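PDB 3APQ: DnaJ homolog subfamily C member 10 from Mus musculus, which reduces disulfide bonds in the endoplasmic reticulum, serving both the correct folding of proteins and the degradation of misfolded ones. Local coordinates for residues A[21-26]-A[88-93]. Numbering follows the deposited sequence. Where two conformers were deposited one is given.
Sequences QAFKKL and YDFGIY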
loop_
_atom_site.group_PDB
_atom_site.type_symbol
_atom_site.label_atom_id
_atom_site.label_comp_id
_atom_site.label_asym_id
_atom_site.label_seq_id
_atom_site.Cartn_x
_atom_site.Cartn_y
_atom_site.Cartn_z
ATOM N N GLN A 21 -3.795 -9.150 2.907
ATOM C CA GLN A 21 -4.929 -9.492 3.742
ATOM C C GLN A 21 -4.764 -10.904 4.344
ATOM O O GLN A 21 -5.085 -11.125 5.553
ATOM C CB GLN A 21 -6.230 -9.266 3.008
ATOM C CG GLN A 21 -6.401 -7.686 2.793
ATOM C CD GLN A 21 -6.188 -6.909 4.148
ATOM O OE1 GLN A 21 -6.944 -7.148 5.100
ATOM N NE2 GLN A 21 -5.118 -6.052 4.250
ATOM N N ALA A 22 -4.212 -11.827 3.561
ATOM C CA ALA A 22 -4.118 -13.189 4.059
ATOM C C ALA A 22 -3.055 -13.230 5.140
ATOM O O ALA A 22 -3.257 -13.859 6.169
ATOM C CB ALA A 22 -3.778 -14.173 2.948
ATOM N N PHE A 23 -1.920 -12.614 4.844
ATOM C CA PHE A 23 -0.802 -12.463 5.812
ATOM C C PHE A 23 -1.277 -11.772 7.100
ATOM O O PHE A 23 -0.995 -12.247 8.203
ATOM C CB PHE A 23 0.400 -11.750 5.139
ATOM C CG PHE A 23 1.505 -11.364 6.083
ATOM C CD1 PHE A 23 2.287 -12.324 6.709
ATOM C CD2 PHE A 23 1.708 -10.031 6.385
ATOM C CE1 PHE A 23 3.303 -11.936 7.635
ATOM C CE2 PHE A 23 2.722 -9.624 7.287
ATOM C CZ PHE A 23 3.512 -10.583 7.919
ATOM N N LYS A 24 -1.980 -10.641 6.982
ATOM C CA LYS A 24 -2.488 -9.948 8.175
ATOM C C LYS A 24 -3.344 -10.821 9.088
ATOM O O LYS A 24 -3.183 -10.813 10.320
ATOM C CB LYS A 24 -3.269 -8.693 7.779
ATOM C CG LYS A 24 -3.725 -7.888 9.004
ATOM C CD LYS A 24 -4.389 -6.596 8.546
ATOM C CE LYS A 24 -5.865 -6.658 8.480
ATOM N NZ LYS A 24 -6.392 -5.235 8.671
ATOM N N LYS A 25 -4.230 -11.606 8.514
ATOM C CA LYS A 25 -5.087 -12.463 9.278
ATOM C C LYS A 25 -4.261 -13.491 10.124
ATOM O O LYS A 25 -4.582 -13.778 11.312
ATOM C CB LYS A 25 -6.048 -13.141 8.289
ATOM C CG LYS A 25 -6.931 -14.250 8.864
ATOM C CD LYS A 25 -7.618 -14.989 7.704
ATOM C CE LYS A 25 -7.609 -16.492 7.905
ATOM N NZ LYS A 25 -6.221 -17.070 8.115
ATOM N N LEU A 26 -3.233 -14.030 9.491
ATOM C CA LEU A 26 -2.313 -14.963 10.098
ATOM C C LEU A 26 -1.602 -14.240 11.254
ATOM O O LEU A 26 -1.542 -14.729 12.381
ATOM C CB LEU A 26 -1.291 -15.479 9.038
ATOM C CG LEU A 26 -1.682 -16.662 8.151
ATOM C CD1 LEU A 26 -3.047 -16.494 7.635
ATOM C CD2 LEU A 26 -0.752 -16.974 6.980
ATOM N N TYR A 88 -3.041 -2.105 13.085
ATOM C CA TYR A 88 -3.472 -0.753 12.795
ATOM C C TYR A 88 -2.636 -0.042 11.710
ATOM O O TYR A 88 -3.082 0.989 11.219
ATOM C CB TYR A 88 -3.421 0.117 14.045
ATOM C CG TYR A 88 -4.411 -0.299 15.124
ATOM C CD1 TYR A 88 -5.795 -0.093 14.951
ATOM C CD2 TYR A 88 -3.975 -0.907 16.272
ATOM C CE1 TYR A 88 -6.736 -0.482 15.976
ATOM C CE2 TYR A 88 -4.897 -1.318 17.312
ATOM C CZ TYR A 88 -6.273 -1.093 17.135
ATOM O OH TYR A 88 -7.193 -1.469 18.109
ATOM N N ASP A 89 -1.462 -0.591 11.351
ATOM C CA ASP A 89 -0.521 0.187 10.498
ATOM C C ASP A 89 -0.068 -0.558 9.238
ATOM O O ASP A 89 1.005 -0.270 8.691
ATOM C CB ASP A 89 0.727 0.619 11.302
ATOM C CG ASP A 89 1.375 1.915 10.737
ATOM O OD1 ASP A 89 0.775 2.647 9.909
ATOM O OD2 ASP A 89 2.508 2.193 11.103
ATOM N N PHE A 90 -0.889 -1.514 8.819
ATOM C CA PHE A 90 -0.526 -2.452 7.759
ATOM C C PHE A 90 -1.679 -2.543 6.748
ATOM O O PHE A 90 -2.822 -2.742 7.147
ATOM C CB PHE A 90 -0.228 -3.820 8.376
ATOM C CG PHE A 90 0.219 -4.807 7.370
ATOM C CD1 PHE A 90 1.520 -4.762 6.856
ATOM C CD2 PHE A 90 -0.685 -5.741 6.853
ATOM C CE1 PHE A 90 1.943 -5.697 5.897
ATOM C CE2 PHE A 90 -0.293 -6.678 5.877
ATOM C CZ PHE A 90 1.038 -6.663 5.399
ATOM N N GLY A 91 -1.380 -2.367 5.461
ATOM C CA GLY A 91 -2.427 -2.434 4.416
ATOM C C GLY A 91 -3.559 -1.462 4.696
ATOM O O GLY A 91 -4.738 -1.823 4.642
ATOM N N ILE A 92 -3.183 -0.223 5.033
ATOM C CA ILE A 92 -4.102 0.779 5.571
ATOM C C ILE A 92 -5.412 0.892 4.815
ATOM O O ILE A 92 -6.481 1.063 5.418
ATOM C CB ILE A 92 -3.390 2.250 5.505
ATOM C CG1 ILE A 92 -2.259 2.275 6.530
ATOM C CG2 ILE A 92 -4.294 3.364 5.864
ATOM C CD1 ILE A 92 -2.648 1.489 7.839
ATOM N N TYR A 93 -5.313 0.902 3.497
ATOM C CA TYR A 93 -6.523 1.194 2.710
ATOM C C TYR A 93 -7.101 -0.002 2.027
ATOM O O TYR A 93 -7.919 0.201 1.148
ATOM C CB TYR A 93 -6.248 2.306 1.660
ATOM C CG TYR A 93 -5.945 3.647 2.344
ATOM C CD1 TYR A 93 -6.902 4.297 3.148
ATOM C CD2 TYR A 93 -4.676 4.238 2.208
ATOM C CE1 TYR A 93 -6.618 5.526 3.774
ATOM C CE2 TYR A 93 -4.375 5.419 2.862
ATOM C CZ TYR A 93 -5.362 6.061 3.628
ATOM O OH TYR A 93 -5.030 7.230 4.241
HETATM O O HOH W 1 -5.333 -4.162 6.422
#
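The rings of F23 and F90 meet as an offset edge-to-face pair, the edge of F23 turned toward the face of F90, with planes at 67° and centroids 5.6 Å apart. In this J-Trx1 fragment the pair joins helix 16-30 of the J domain to the loop between helix 83-88 and strand 100-101, which belongs to the sheet of the thioredoxin fold. CZ of F90 lies in the plane of the F23 ring, at its edge, 3.6 Å from F23 CD2, which approaches the F90 ring obliquely. F23 also stacks on Y52 of helix 41-55 and meets Y86, while F90 reaches Y52 as well, and both phenylalanines are buried within this aromatic cluster. CB of F90 points toward the helix, and with CG anti to the backbone N (chi1 -177°) the ring reaches F23 and K24, whose CB packs obliquely against it, 4.0 Å from F90 CD2. Replacing F90 by alanine is likely to deprive the edge of F23 of its aromatic mate and open a gap beside the aliphatic part of K24. The lysine chain runs past the ring in the opposite direction and bends at chi3 (97°), and its NZ donates to a bridging water at 2.7 Å. NE2 of Q21, which also bonds D94, donates to the same water over 2.9 Å. On the loop side this water, its protons probably shared among several acceptors, donates to F90 O at 3.0 Å.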